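Local coordinates for protein mannan endo-1,4-beta-mannosidase (Cryptopygus antarcticus, PDB 4OOU) that hydrolyses internal beta-1,4-mannosidic linkages of mannans, galactomannans and glucomannans as a secreted, monomeric family 5 glycoside hydrolase, at residues N43-S48 and T340-S345; T79-V84 and I128-N133; S315-N320 and G347-T352; K73-N78 and N355-M360; G311-V316 and N336-W341. All coordinates share one frame; numbering follows the deposited sequence.

Contact 1. Residues N43-S48 and T340-S345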
# COMPACT_ATOMS: atom_id res chain seq x y z
N ASN A 43 -7.05 2.37 -6.43
CA ASN A 43 -6.08 1.37 -6.82
C ASN A 43 -6.21 1.13 -8.32
O ASN A 43 -7.33 0.99 -8.81
CB ASN A 43 -6.42 0.05 -6.16
CG ASN A 43 -6.07 0.03 -4.72
OD1 ASN A 43 -4.98 -0.42 -4.37
ND2 ASN A 43 -7.00 0.45 -3.87
N PHE A 44 -5.09 1.02 -9.04
CA PHE A 44 -5.19 0.70 -10.46
C PHE A 44 -5.72 -0.71 -10.63
O PHE A 44 -6.72 -0.91 -11.36
CB PHE A 44 -3.90 0.96 -11.26
CG PHE A 44 -3.64 2.42 -11.57
CD1 PHE A 44 -4.67 3.38 -11.60
CD2 PHE A 44 -2.34 2.85 -11.88
CE1 PHE A 44 -4.41 4.72 -11.90
CE2 PHE A 44 -2.09 4.19 -12.19
CZ PHE A 44 -3.12 5.12 -12.19
N ALA A 45 -5.10 -1.71 -9.99
CA ALA A 45 -3.80 -1.69 -9.31
C ALA A 45 -2.73 -2.15 -10.30
O ALA A 45 -1.54 -2.21 -9.97
CB ALA A 45 -3.81 -2.63 -8.11
N TRP A 46 -3.17 -2.53 -11.50
CA TRP A 46 -2.28 -2.87 -12.59
C TRP A 46 -3.01 -2.69 -13.92
O TRP A 46 -4.19 -2.38 -13.95
CB TRP A 46 -1.77 -4.30 -12.42
CG TRP A 46 -2.86 -5.29 -12.35
CD1 TRP A 46 -3.54 -5.83 -13.41
CD2 TRP A 46 -3.44 -5.85 -11.17
NE1 TRP A 46 -4.50 -6.70 -12.96
CE2 TRP A 46 -4.46 -6.74 -11.59
CE3 TRP A 46 -3.20 -5.70 -9.80
CZ2 TRP A 46 -5.25 -7.47 -10.68
CZ3 TRP A 46 -3.98 -6.45 -8.89
CH2 TRP A 46 -4.99 -7.33 -9.35
N ARG A 47 -2.30 -2.83 -15.01
CA ARG A 47 -2.92 -2.95 -16.32
C ARG A 47 -2.66 -4.40 -16.74
O ARG A 47 -3.58 -5.17 -16.98
CB ARG A 47 -2.29 -1.90 -17.25
CG ARG A 47 -2.41 -2.14 -18.74
CD ARG A 47 -3.85 -2.24 -19.22
NE ARG A 47 -4.06 -1.99 -20.67
CZ ARG A 47 -3.22 -2.27 -21.69
NH1 ARG A 47 -2.01 -2.84 -21.54
NH2 ARG A 47 -3.62 -1.95 -22.91
N SER A 48 -1.39 -4.75 -16.75
CA SER A 48 -0.93 -6.12 -16.83
C SER A 48 -0.28 -6.61 -15.53
O SER A 48 0.73 -6.04 -15.07
CB SER A 48 0.05 -6.25 -17.99
OG SER A 48 -0.56 -5.83 -19.18
N THR A 340 -10.35 3.20 -3.80
CA THR A 340 -11.28 2.20 -4.32
C THR A 340 -10.51 1.08 -4.97
O THR A 340 -9.33 1.24 -5.28
CB THR A 340 -12.28 2.81 -5.35
OG1 THR A 340 -11.56 3.58 -6.35
CG2 THR A 340 -13.29 3.71 -4.65
N TRP A 341 -11.18 -0.04 -5.15
CA TRP A 341 -10.64 -1.16 -5.86
C TRP A 341 -11.59 -1.54 -7.03
O TRP A 341 -12.76 -1.74 -6.76
CB TRP A 341 -10.48 -2.37 -4.92
CG TRP A 341 -9.84 -3.52 -5.62
CD1 TRP A 341 -10.47 -4.46 -6.35
CD2 TRP A 341 -8.44 -3.81 -5.72
NE1 TRP A 341 -9.56 -5.32 -6.92
CE2 TRP A 341 -8.30 -4.95 -6.53
CE3 TRP A 341 -7.28 -3.23 -5.19
CZ2 TRP A 341 -7.07 -5.52 -6.82
CZ3 TRP A 341 -6.06 -3.78 -5.48
CH2 TRP A 341 -5.96 -4.93 -6.29
N GLN A 342 -11.15 -1.59 -8.29
CA GLN A 342 -9.86 -1.03 -8.78
C GLN A 342 -10.12 -0.54 -10.19
O GLN A 342 -11.13 -0.93 -10.81
CB GLN A 342 -8.77 -2.09 -8.82
CG GLN A 342 -9.01 -3.12 -9.92
CD GLN A 342 -8.06 -4.31 -9.91
OE1 GLN A 342 -8.47 -5.44 -10.19
NE2 GLN A 342 -6.79 -4.06 -9.61
N PHE A 343 -9.22 0.27 -10.72
CA PHE A 343 -9.56 1.05 -11.91
C PHE A 343 -9.71 0.19 -13.17
O PHE A 343 -10.61 0.41 -13.98
CB PHE A 343 -8.56 2.17 -12.15
CG PHE A 343 -9.20 3.45 -12.55
CD1 PHE A 343 -10.11 4.07 -11.70
CD2 PHE A 343 -8.92 4.05 -13.79
CE1 PHE A 343 -10.71 5.27 -12.07
CE2 PHE A 343 -9.52 5.24 -14.16
CZ PHE A 343 -10.43 5.84 -13.31
N ASN A 344 -8.86 -0.82 -13.32
CA ASN A 344 -9.00 -1.72 -14.47
C ASN A 344 -10.29 -2.60 -14.46
O ASN A 344 -10.51 -3.35 -15.42
CB ASN A 344 -7.78 -2.60 -14.57
CG ASN A 344 -7.74 -3.64 -13.50
OD1 ASN A 344 -8.79 -4.13 -13.07
ND2 ASN A 344 -6.54 -4.00 -13.06
N SER A 345 -11.06 -2.53 -13.36
CA SER A 345 -12.45 -3.00 -13.29
C SER A 345 -12.57 -4.52 -13.21
O SER A 345 -13.66 -5.06 -13.30
CB SER A 345 -13.31 -2.46 -14.46
OG SER A 345 -13.49 -1.05 -14.38
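Asn43 grips the carbonyl of Thr340 twice. Its backbone N reaches Thr340 O at 2.8 Å, while ND2 of Asn43 donates to Thr340 O from above the carbonyl plane, with the oxygen lying in the plane of the amide. That ND2 also bonds to Gly311 O and OD1 to Arg81 NH1, which fixes the rotation of the amide. This buried end is tightly packed. Asn43 CG sits 3.5 Å from Trp341 CE3, amide and ring turned 52° apart, and CB of Ala45, which follows a cis peptide bond, meets Trp341 CH2 at 3.6 Å. Phe343 N bonds to Asn43 O at 2.8 Å and Asn344 N to Phe44 O at 2.9 Å, tying the type I turn Gln342-Ser345 to residues 43-48.

Toward solvent the contact thins to Trp46 and Asn344, both partly exposed. Trp46 CG lies between its backbone N and carbonyl carbon (chi1 57°), and the indole rests against Asn344 and Trp341. Asn344 ND2 stands over one face, near the rim, and donates to Trp46 O at 3.0 Å; OD1 turns to Gly346 N. Trp46 CZ3 touches the edge of the Trp341 ring, 3.6 Å from its CH2. An alanine in place of Trp46 would probably uncover that edge and leave the Asn344 amide without its ring. Within these segments the substrate-binding Trp341 indole makes no hydrogen bond and is packed by neighbours, whereas hydrogen bonds hold the loops around it.

Contact 2. Residues T79-V84 and I128-N133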
# COMPACT_ATOMS: atom_id res chain seq x y z
N THR A 79 -4.34 10.38 -5.60
CA THR A 79 -3.51 9.25 -5.26
C THR A 79 -3.88 8.04 -6.11
O THR A 79 -5.05 7.79 -6.35
CB THR A 79 -3.66 8.91 -3.76
OG1 THR A 79 -3.06 9.94 -2.98
CG2 THR A 79 -2.98 7.58 -3.40
N ALA A 80 -2.87 7.29 -6.52
CA ALA A 80 -3.05 5.99 -7.14
C ALA A 80 -2.12 4.96 -6.49
O ALA A 80 -0.92 5.21 -6.34
CB ALA A 80 -2.77 6.07 -8.63
N ARG A 81 -2.67 3.82 -6.09
CA ARG A 81 -1.89 2.70 -5.57
C ARG A 81 -1.69 1.71 -6.74
O ARG A 81 -2.66 1.31 -7.43
CB ARG A 81 -2.63 2.05 -4.42
CG ARG A 81 -1.92 0.96 -3.63
CD ARG A 81 -2.88 0.43 -2.58
NE ARG A 81 -2.33 -0.63 -1.76
CZ ARG A 81 -2.77 -1.88 -1.71
NH1 ARG A 81 -3.79 -2.30 -2.47
NH2 ARG A 81 -2.19 -2.73 -0.87
N VAL A 82 -0.43 1.35 -6.97
CA VAL A 82 -0.09 0.58 -8.15
C VAL A 82 1.01 -0.41 -7.83
O VAL A 82 1.95 -0.09 -7.13
CB VAL A 82 0.29 1.50 -9.31
CG1 VAL A 82 1.33 2.51 -8.88
CG2 VAL A 82 0.78 0.70 -10.52
N TRP A 83 0.85 -1.63 -8.35
CA TRP A 83 1.61 -2.80 -7.95
C TRP A 83 2.83 -2.99 -8.85
O TRP A 83 2.75 -2.75 -10.06
CB TRP A 83 0.69 -4.02 -8.00
CG TRP A 83 -0.37 -4.09 -6.92
CD1 TRP A 83 -0.95 -3.06 -6.23
CD2 TRP A 83 -0.98 -5.27 -6.42
NE1 TRP A 83 -1.85 -3.53 -5.33
CE2 TRP A 83 -1.89 -4.89 -5.43
CE3 TRP A 83 -0.83 -6.63 -6.71
CZ2 TRP A 83 -2.64 -5.80 -4.73
CZ3 TRP A 83 -1.58 -7.53 -6.01
CH2 TRP A 83 -2.47 -7.12 -5.04
N VAL A 84 3.95 -3.44 -8.27
CA VAL A 84 5.24 -3.56 -8.99
C VAL A 84 5.78 -5.01 -9.15
O VAL A 84 5.59 -5.61 -10.22
CB VAL A 84 6.33 -2.64 -8.39
CG1 VAL A 84 7.52 -2.54 -9.37
CG2 VAL A 84 5.77 -1.25 -8.13
N ILE A 128 1.43 5.32 -4.72
CA ILE A 128 1.91 4.38 -3.73
C ILE A 128 2.34 3.17 -4.53
O ILE A 128 1.58 2.62 -5.33
CB ILE A 128 0.84 4.00 -2.70
CG1 ILE A 128 0.50 5.21 -1.82
CG2 ILE A 128 1.33 2.83 -1.84
CD1 ILE A 128 -0.79 5.04 -1.04
N LEU A 129 3.60 2.80 -4.37
CA LEU A 129 4.15 1.69 -5.10
C LEU A 129 4.09 0.50 -4.18
O LEU A 129 4.67 0.55 -3.12
CB LEU A 129 5.58 2.01 -5.48
CG LEU A 129 5.66 3.19 -6.43
CD1 LEU A 129 7.04 3.31 -7.06
CD2 LEU A 129 4.57 3.10 -7.51
N VAL A 130 3.40 -0.57 -4.58
CA VAL A 130 3.39 -1.77 -3.72
C VAL A 130 4.33 -2.82 -4.28
O VAL A 130 4.24 -3.23 -5.44
CB VAL A 130 1.97 -2.27 -3.33
CG1 VAL A 130 0.98 -1.97 -4.39
CG2 VAL A 130 1.94 -3.76 -3.00
N LEU A 131 5.28 -3.23 -3.42
CA LEU A 131 6.40 -4.05 -3.82
C LEU A 131 5.98 -5.47 -4.17
O LEU A 131 6.06 -5.85 -5.34
CB LEU A 131 7.47 -4.06 -2.72
CG LEU A 131 8.69 -3.17 -2.97
CD1 LEU A 131 8.36 -1.96 -3.78
CD2 LEU A 131 9.33 -2.77 -1.66
N PHE A 132 5.51 -6.23 -3.19
CA PHE A 132 5.08 -7.61 -3.42
C PHE A 132 3.66 -7.88 -3.04
O PHE A 132 3.08 -7.24 -2.17
CB PHE A 132 5.93 -8.57 -2.62
CG PHE A 132 7.39 -8.50 -2.95
CD1 PHE A 132 7.91 -9.21 -4.02
CD2 PHE A 132 8.25 -7.77 -2.17
CE1 PHE A 132 9.27 -9.14 -4.31
CE2 PHE A 132 9.61 -7.73 -2.43
CZ PHE A 132 10.12 -8.40 -3.51
N ASN A 133 3.11 -8.90 -3.64
CA ASN A 133 1.81 -9.41 -3.19
C ASN A 133 2.01 -10.41 -2.07
O ASN A 133 2.92 -11.20 -2.16
CB ASN A 133 1.13 -10.09 -4.35
CG ASN A 133 -0.37 -10.22 -4.18
OD1 ASN A 133 -1.01 -10.94 -4.96
ND2 ASN A 133 -0.96 -9.52 -3.20
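Arg81 pairs with Ile128 in two parallel strands, joined by alternating backbone bonds such as Val82 N to Ile128 O (2.9 Å) and Val130 N to Val82 O (3.0 Å). CB of Arg81 packs on Leu339 CD2. CG, anti to the backbone N (chi1 -173°), comes 4.2 Å from Ile128 CG2. CD approaches Gly311 O, and the guanidinium forms salt bridges with Glu177 and Glu312 and hydrogen bonds with Asn180 and Asn43. Arg81 NH1 also lies in plane at the edge of the indole of Trp83, a substrate-binding residue. The far corner of that ring meets Asn133, Trp83 CZ3 being 3.5 Å from Asn133 CG. An alanine at Trp83 would probably open a gap between Asn133 and Arg81 and leave Trp46 without its edge-to-face partner. On the other side of the sheet Val82 CG1 lies 3.6 Å from Leu129 CD2. Strand 79-86 is flanked by strands 35-43 and 126-133; helix 109-122 precedes the latter in the chain, giving the barrel's beta-alpha-beta crossover.

Contact 3. Residues S315-N320 and G347-T352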
# COMPACT_ATOMS: atom_id res chain seq x y z
N SER A 315 -17.68 0.01 -3.59
CA SER A 315 -19.16 0.25 -3.49
C SER A 315 -19.92 -1.03 -3.53
O SER A 315 -20.89 -1.21 -2.82
CB SER A 315 -19.71 1.03 -4.69
OG SER A 315 -18.81 2.00 -5.17
N VAL A 316 -19.44 -1.89 -4.40
CA VAL A 316 -20.13 -3.05 -4.83
C VAL A 316 -19.90 -4.25 -3.85
O VAL A 316 -20.57 -5.29 -3.94
CB VAL A 316 -19.70 -3.29 -6.30
CG1 VAL A 316 -18.34 -3.98 -6.36
CG2 VAL A 316 -20.78 -4.04 -7.08
N CYS A 317 -18.96 -4.08 -2.90
CA CYS A 317 -18.91 -4.87 -1.68
C CYS A 317 -18.89 -3.96 -0.47
O CYS A 317 -17.88 -3.77 0.21
CB CYS A 317 -17.72 -5.81 -1.70
SG CYS A 317 -17.91 -6.86 -3.15
N SER A 318 -20.05 -3.36 -0.23
CA SER A 318 -20.23 -2.46 0.85
C SER A 318 -21.59 -2.76 1.42
O SER A 318 -22.14 -3.84 1.17
CB SER A 318 -20.17 -1.04 0.30
OG SER A 318 -21.13 -0.80 -0.72
N GLN A 319 -22.16 -1.81 2.16
CA GLN A 319 -23.58 -1.91 2.61
C GLN A 319 -24.53 -0.93 1.86
O GLN A 319 -25.42 -0.33 2.45
CB GLN A 319 -23.66 -1.73 4.13
CG GLN A 319 -23.47 -3.03 4.89
CD GLN A 319 -23.59 -2.81 6.38
OE1 GLN A 319 -24.04 -1.74 6.80
NE2 GLN A 319 -23.17 -3.78 7.18
N ASN A 320 -24.32 -0.81 0.56
CA ASN A 320 -24.97 0.21 -0.28
C ASN A 320 -24.97 1.66 0.17
O ASN A 320 -25.83 2.41 -0.24
CB ASN A 320 -26.41 -0.19 -0.63
CG ASN A 320 -26.50 -0.75 -2.00
OD1 ASN A 320 -26.19 -1.93 -2.20
ND2 ASN A 320 -26.84 0.09 -2.98
N GLY A 347 -12.10 -8.43 -11.67
CA GLY A 347 -12.06 -9.36 -10.56
C GLY A 347 -13.20 -9.20 -9.57
O GLY A 347 -14.16 -8.46 -9.79
N ASP A 348 -13.06 -9.89 -8.45
CA ASP A 348 -14.06 -9.87 -7.43
C ASP A 348 -13.98 -8.56 -6.66
O ASP A 348 -12.89 -8.03 -6.40
CB ASP A 348 -13.94 -11.11 -6.57
CG ASP A 348 -13.99 -12.39 -7.41
OD1 ASP A 348 -14.68 -12.37 -8.46
OD2 ASP A 348 -13.30 -13.37 -7.05
N CYS A 349 -15.17 -8.04 -6.35
CA CYS A 349 -15.34 -6.82 -5.57
C CYS A 349 -14.52 -5.70 -6.17
O CYS A 349 -13.63 -5.17 -5.52
CB CYS A 349 -15.02 -7.06 -4.08
SG CYS A 349 -16.29 -8.02 -3.18
N SER A 350 -14.81 -5.38 -7.43
CA SER A 350 -14.22 -4.22 -8.10
C SER A 350 -15.28 -3.31 -8.64
O SER A 350 -16.22 -3.74 -9.32
CB SER A 350 -13.31 -4.60 -9.28
OG SER A 350 -12.89 -3.44 -10.00
N ASP A 351 -15.12 -2.03 -8.36
CA ASP A 351 -16.00 -1.04 -8.93
C ASP A 351 -15.67 -0.78 -10.38
O ASP A 351 -14.64 -1.22 -10.94
CB ASP A 351 -15.93 0.27 -8.13
CG ASP A 351 -16.65 0.19 -6.79
OD1 ASP A 351 -17.81 -0.31 -6.75
OD2 ASP A 351 -16.05 0.65 -5.80
N THR A 352 -16.60 -0.09 -10.98
CA THR A 352 -16.52 0.45 -12.32
C THR A 352 -15.50 1.58 -12.33
O THR A 352 -15.55 2.40 -11.43
CB THR A 352 -17.92 0.98 -12.58
OG1 THR A 352 -18.67 -0.08 -13.17
CG2 THR A 352 -17.96 2.10 -13.46
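Asp351 sets its carboxylate against Ser315, overlapping the backbone N and the hydroxyl of that residue. OD2 of Asp351 accepts from Ser315 N at 2.8 Å through its syn lone pair. OD1 takes two weak bonds, from Ser315 OG at 3.0 Å and from Val316 N at 3.3 Å. CG of Asp351 stands beside its own backbone N, anti to the carbonyl carbon (chi1 -74°), which brings it to the Ser315 side; the carboxylate then meets Ser315 N and, weakly, Val316 N. Val316 CG1 lies 3.6 Å from Ser350 O.

Farther along, the two loops are joined covalently. Cys317 SG and Cys349 SG form a 2.0 Å disulfide whose torsion about the S-S bond, -86°, is close to the relaxed value, and each SG is anti to its own carbonyl carbon. Cys349 also touches Tyr282, a substrate-binding residue. Between the two links, Ser350 OG donates to Asp351 O at 3.0 Å and accepts a hydrogen bond from Gln342 N.

Residues 346-350 are inferred to help stabilise the transition state, and Asp348 next to Cys349 binds substrate. The loop after strand 337-340 is therefore stapled to the loop after strand 308-313 at two points. One is a covalent bond suited to a secreted enzyme; the other is a buried carboxylate whose bond to Ser315 N, with weaker help from Val316 N, is likely to favour its ionised form.

Contact 4. Residues K73-N78 and N355-M360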
# COMPACT_ATOMS: atom_id res chain seq x y z
N LYS A 73 -6.84 13.00 -11.74
CA LYS A 73 -6.83 14.49 -11.58
C LYS A 73 -8.20 15.01 -12.00
O LYS A 73 -8.86 15.70 -11.25
CB LYS A 73 -5.70 15.21 -12.34
N ALA A 74 -8.68 14.57 -13.17
CA ALA A 74 -10.01 15.02 -13.65
C ALA A 74 -11.09 14.91 -12.56
O ALA A 74 -11.97 15.79 -12.41
CB ALA A 74 -10.42 14.22 -14.89
N SER A 75 -11.04 13.83 -11.77
CA SER A 75 -12.11 13.59 -10.79
C SER A 75 -11.83 14.20 -9.43
O SER A 75 -12.50 13.87 -8.46
CB SER A 75 -12.38 12.10 -10.62
OG SER A 75 -12.37 11.41 -11.86
N GLY A 76 -10.84 15.08 -9.35
CA GLY A 76 -10.43 15.67 -8.07
C GLY A 76 -9.79 14.72 -7.08
O GLY A 76 -9.73 15.03 -5.88
N GLY A 77 -9.34 13.55 -7.55
CA GLY A 77 -8.59 12.58 -6.71
C GLY A 77 -7.11 12.96 -6.67
O GLY A 77 -6.66 13.84 -7.42
N ASN A 78 -6.34 12.32 -5.81
CA ASN A 78 -4.94 12.74 -5.63
C ASN A 78 -3.94 11.62 -5.38
O ASN A 78 -2.83 11.90 -4.98
CB ASN A 78 -4.85 13.75 -4.50
CG ASN A 78 -5.04 13.13 -3.14
OD1 ASN A 78 -5.26 11.93 -3.01
ND2 ASN A 78 -4.94 13.95 -2.10
N ASN A 355 -17.74 4.93 -11.74
CA ASN A 355 -18.29 5.48 -10.56
C ASN A 355 -17.18 5.54 -9.49
O ASN A 355 -17.25 6.34 -8.58
CB ASN A 355 -19.67 4.85 -10.20
CG ASN A 355 -19.60 3.75 -9.18
OD1 ASN A 355 -20.27 3.83 -8.18
ND2 ASN A 355 -18.86 2.72 -9.44
N GLN A 356 -16.10 4.80 -9.66
CA GLN A 356 -14.88 5.24 -8.99
C GLN A 356 -14.55 6.72 -9.26
O GLN A 356 -14.13 7.41 -8.32
CB GLN A 356 -13.69 4.39 -9.34
CG GLN A 356 -13.76 3.06 -8.64
CD GLN A 356 -12.60 2.19 -8.97
OE1 GLN A 356 -11.52 2.32 -8.37
NE2 GLN A 356 -12.80 1.30 -9.94
N MET A 357 -14.78 7.21 -10.48
CA MET A 357 -14.59 8.66 -10.75
C MET A 357 -15.66 9.50 -10.06
O MET A 357 -15.37 10.57 -9.51
CB MET A 357 -14.55 8.97 -12.25
CG MET A 357 -13.31 8.49 -12.97
SD MET A 357 -13.19 9.13 -14.66
CE MET A 357 -13.92 7.82 -15.61
N TYR A 358 -16.90 9.01 -10.08
CA TYR A 358 -18.00 9.67 -9.40
C TYR A 358 -17.59 9.85 -7.95
O TYR A 358 -17.60 10.96 -7.44
CB TYR A 358 -19.31 8.86 -9.53
CG TYR A 358 -20.58 9.53 -9.00
CD1 TYR A 358 -20.83 10.89 -9.21
CD2 TYR A 358 -21.57 8.79 -8.33
CE1 TYR A 358 -21.98 11.49 -8.72
CE2 TYR A 358 -22.73 9.38 -7.85
CZ TYR A 358 -22.94 10.73 -8.04
OH TYR A 358 -24.11 11.32 -7.58
N GLY A 359 -17.20 8.75 -7.32
CA GLY A 359 -16.74 8.77 -5.95
C GLY A 359 -15.73 9.86 -5.65
O GLY A 359 -15.94 10.65 -4.72
N MET A 360 -14.65 9.95 -6.42
CA MET A 360 -13.63 10.96 -6.10
C MET A 360 -14.20 12.39 -6.16
O MET A 360 -13.77 13.26 -5.38
CB MET A 360 -12.40 10.83 -7.02
CG MET A 360 -11.43 9.74 -6.61
SD MET A 360 -10.14 9.38 -7.80
CE MET A 360 -11.12 8.60 -9.07
O HOH W 1 -11.27 13.25 -3.97
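Ser75 meets Met357 and Met360 with no ring or side-chain amide plane between them; the flat groups here are peptide units, which present carbonyl oxygens to carbon. Ser75 O lies 3.4 Å from Met360 CB, and Ser75 CB is 3.5 Å from Met357 O. The hydroxyl of Ser75, bonded back to Lys71 O in the preceding helical turn, rests beside the root of the Met357 side chain, with OG 3.3 Å from Met357 CG. Helix 58-74 stops here in a Schellman motif: Gly76, at positive phi, is its C-prime residue, Gly76 N bonding to Lys73 O and Gly77 N to Val72 O. In this (beta/alpha)8 barrel the C-terminal end of that outer helix is thus laid against helix 353-361, which follows strand 337-340, the neighbour of strand 35-43. Met360 fills the joint. Its chain bends at chi3 (-71°), which turns CE back to 4.0 Å from Ser75 CB while SD lies 3.7 Å from Gly77 CA. A CB on Gly77 would probably clash with that sulfur. One water bridges the two backbones, donating to Gly76 O at 3.0 Å and to Met360 O at 2.9 Å.

Contact 5. Residues G311-V316 and N336-W341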
# COMPACT_ATOMS: atom_id res chain seq x y z
N GLY A 311 -7.09 1.40 2.43
CA GLY A 311 -6.20 1.18 1.28
C GLY A 311 -6.90 0.61 0.09
O GLY A 311 -6.53 0.89 -1.07
N GLU A 312 -7.92 -0.19 0.37
CA GLU A 312 -8.86 -0.65 -0.65
C GLU A 312 -10.28 -0.73 -0.10
O GLU A 312 -10.49 -1.02 1.08
CB GLU A 312 -8.52 -2.04 -1.12
CG GLU A 312 -7.10 -2.34 -1.56
CD GLU A 312 -6.91 -3.82 -1.82
OE1 GLU A 312 -7.93 -4.58 -1.75
OE2 GLU A 312 -5.76 -4.24 -2.06
N PHE A 313 -11.24 -0.47 -0.97
CA PHE A 313 -12.64 -0.75 -0.67
C PHE A 313 -13.45 -0.70 -1.97
O PHE A 313 -12.97 -0.20 -2.97
CB PHE A 313 -13.16 0.26 0.35
CG PHE A 313 -13.46 1.62 -0.22
CD1 PHE A 313 -12.46 2.58 -0.31
CD2 PHE A 313 -14.74 1.94 -0.65
CE1 PHE A 313 -12.74 3.83 -0.82
CE2 PHE A 313 -15.02 3.19 -1.15
CZ PHE A 313 -14.01 4.13 -1.25
N ALA A 314 -14.68 -1.18 -1.97
CA ALA A 314 -15.50 -1.04 -3.16
C ALA A 314 -17.00 -0.93 -2.89
O ALA A 314 -17.52 -1.70 -2.09
CB ALA A 314 -15.24 -2.21 -4.09
N SER A 315 -17.68 0.01 -3.59
CA SER A 315 -19.16 0.25 -3.49
C SER A 315 -19.92 -1.03 -3.53
O SER A 315 -20.89 -1.21 -2.82
CB SER A 315 -19.71 1.03 -4.69
OG SER A 315 -18.81 2.00 -5.17
N VAL A 316 -19.44 -1.89 -4.40
CA VAL A 316 -20.13 -3.05 -4.83
C VAL A 316 -19.90 -4.25 -3.85
O VAL A 316 -20.57 -5.29 -3.94
CB VAL A 316 -19.70 -3.29 -6.30
CG1 VAL A 316 -18.34 -3.98 -6.36
CG2 VAL A 316 -20.78 -4.04 -7.08
N ASN A 336 -7.33 8.97 7.13
CA ASN A 336 -6.38 9.78 6.40
C ASN A 336 -6.32 9.52 4.93
O ASN A 336 -5.61 10.22 4.22
CB ASN A 336 -5.03 9.61 7.02
CG ASN A 336 -5.06 10.05 8.44
OD1 ASN A 336 -4.97 11.24 8.73
ND2 ASN A 336 -5.24 9.11 9.33
N GLY A 337 -7.06 8.52 4.46
CA GLY A 337 -7.38 8.46 3.04
C GLY A 337 -8.37 7.34 2.72
O GLY A 337 -8.73 6.57 3.62
N ALA A 338 -8.79 7.25 1.45
CA ALA A 338 -9.67 6.16 0.99
C ALA A 338 -9.51 5.89 -0.50
O ALA A 338 -9.61 6.82 -1.32
CB ALA A 338 -11.12 6.48 1.29
N LEU A 339 -9.31 4.61 -0.83
CA LEU A 339 -8.88 4.18 -2.17
C LEU A 339 -9.72 3.04 -2.65
O LEU A 339 -9.79 2.00 -1.99
CB LEU A 339 -7.41 3.71 -2.11
CG LEU A 339 -6.24 4.63 -2.48
CD1 LEU A 339 -6.45 6.05 -2.02
CD2 LEU A 339 -4.97 4.09 -1.87
N THR A 340 -10.35 3.20 -3.80
CA THR A 340 -11.28 2.20 -4.32
C THR A 340 -10.51 1.08 -4.97
O THR A 340 -9.33 1.24 -5.28
CB THR A 340 -12.28 2.81 -5.35
OG1 THR A 340 -11.56 3.58 -6.35
CG2 THR A 340 -13.29 3.71 -4.65
N TRP A 341 -11.18 -0.04 -5.15
CA TRP A 341 -10.64 -1.16 -5.86
C TRP A 341 -11.59 -1.54 -7.03
O TRP A 341 -12.76 -1.74 -6.76
CB TRP A 341 -10.48 -2.37 -4.92
CG TRP A 341 -9.84 -3.52 -5.62
CD1 TRP A 341 -10.47 -4.46 -6.35
CD2 TRP A 341 -8.44 -3.81 -5.72
NE1 TRP A 341 -9.56 -5.32 -6.92
CE2 TRP A 341 -8.30 -4.95 -6.53
CE3 TRP A 341 -7.28 -3.23 -5.19
CZ2 TRP A 341 -7.07 -5.52 -6.82
CZ3 TRP A 341 -6.06 -3.78 -5.48
CH2 TRP A 341 -5.96 -4.93 -6.29
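Glu312 and Leu339 meet where two neighbouring parallel strands splay apart, their short axes at 54°, and the backbone bonding is correspondingly irregular. The strands belong to the beta-alpha-beta unit of strand 308-313, helix 323-332 and strand 337-340 in the barrel. Trp341 N donates to Phe313 O at 2.8 Å, but the bond from Phe313 N to Leu339 O is weak. CA-H...O contacts supplement both: Glu312 CA lies 3.1 Å from Leu339 O, and Thr340 CA 3.2 Å from Phe313 O.

Apolar packing gathers round Phe313. Its CG lies between the backbone N and the carbonyl carbon (chi1 77°), with the ring lying against strand 337-340. Thr340 CA stands over one face, near the rim, and Leu339 N and Ala338 C lie at the edge in the ring plane. Phe313 CZ touches Thr340 CG2 at 3.5 Å, and CE1 touches Ala338 CB at 3.8 Å. Phe294 meets the same ring edge-to-face, and Leu326 of helix 323-332 packs on it.

The third kind is carboxylate on indole. Glu312 and Trp341 lie side by side, their planes 31° apart, with Glu312 CD 3.4 Å from Trp341 CE3. OE1 stands above the indole, toward its rim, and hydrogen-bonds to Tyr282 OH, while OE2 forms a salt bridge with Arg81. Glu312 is the probable nucleophile, as in its family. Its carboxylate is thus held by a polar partner on each oxygen and backed by the indole, which probably limits its freedom to turn.

The five contacts lie in and around one (beta/alpha)8 barrel. Contacts 2 and 5 lie in the same sheet with centres about 14 Å apart, and contact 1, about 10 and 11 Å from them, spans the loops where strands 35-43 and 337-340 end. Contact 3, about 9 Å between centres from contact 5, fastens the loops beyond it; both start from residues 311-320, after contact 2 has closed. Contact 4 sits among the outer helices, its centre about 19 Å from that of contact 2. Contacts 1 and 4 bring early segments, 43-48 and 73-78, to late ones, 340-345 and 355-360, closing the barrel. Closure thereby gathers Arg81, Trp83, Glu312 and Trp341 at one cleft.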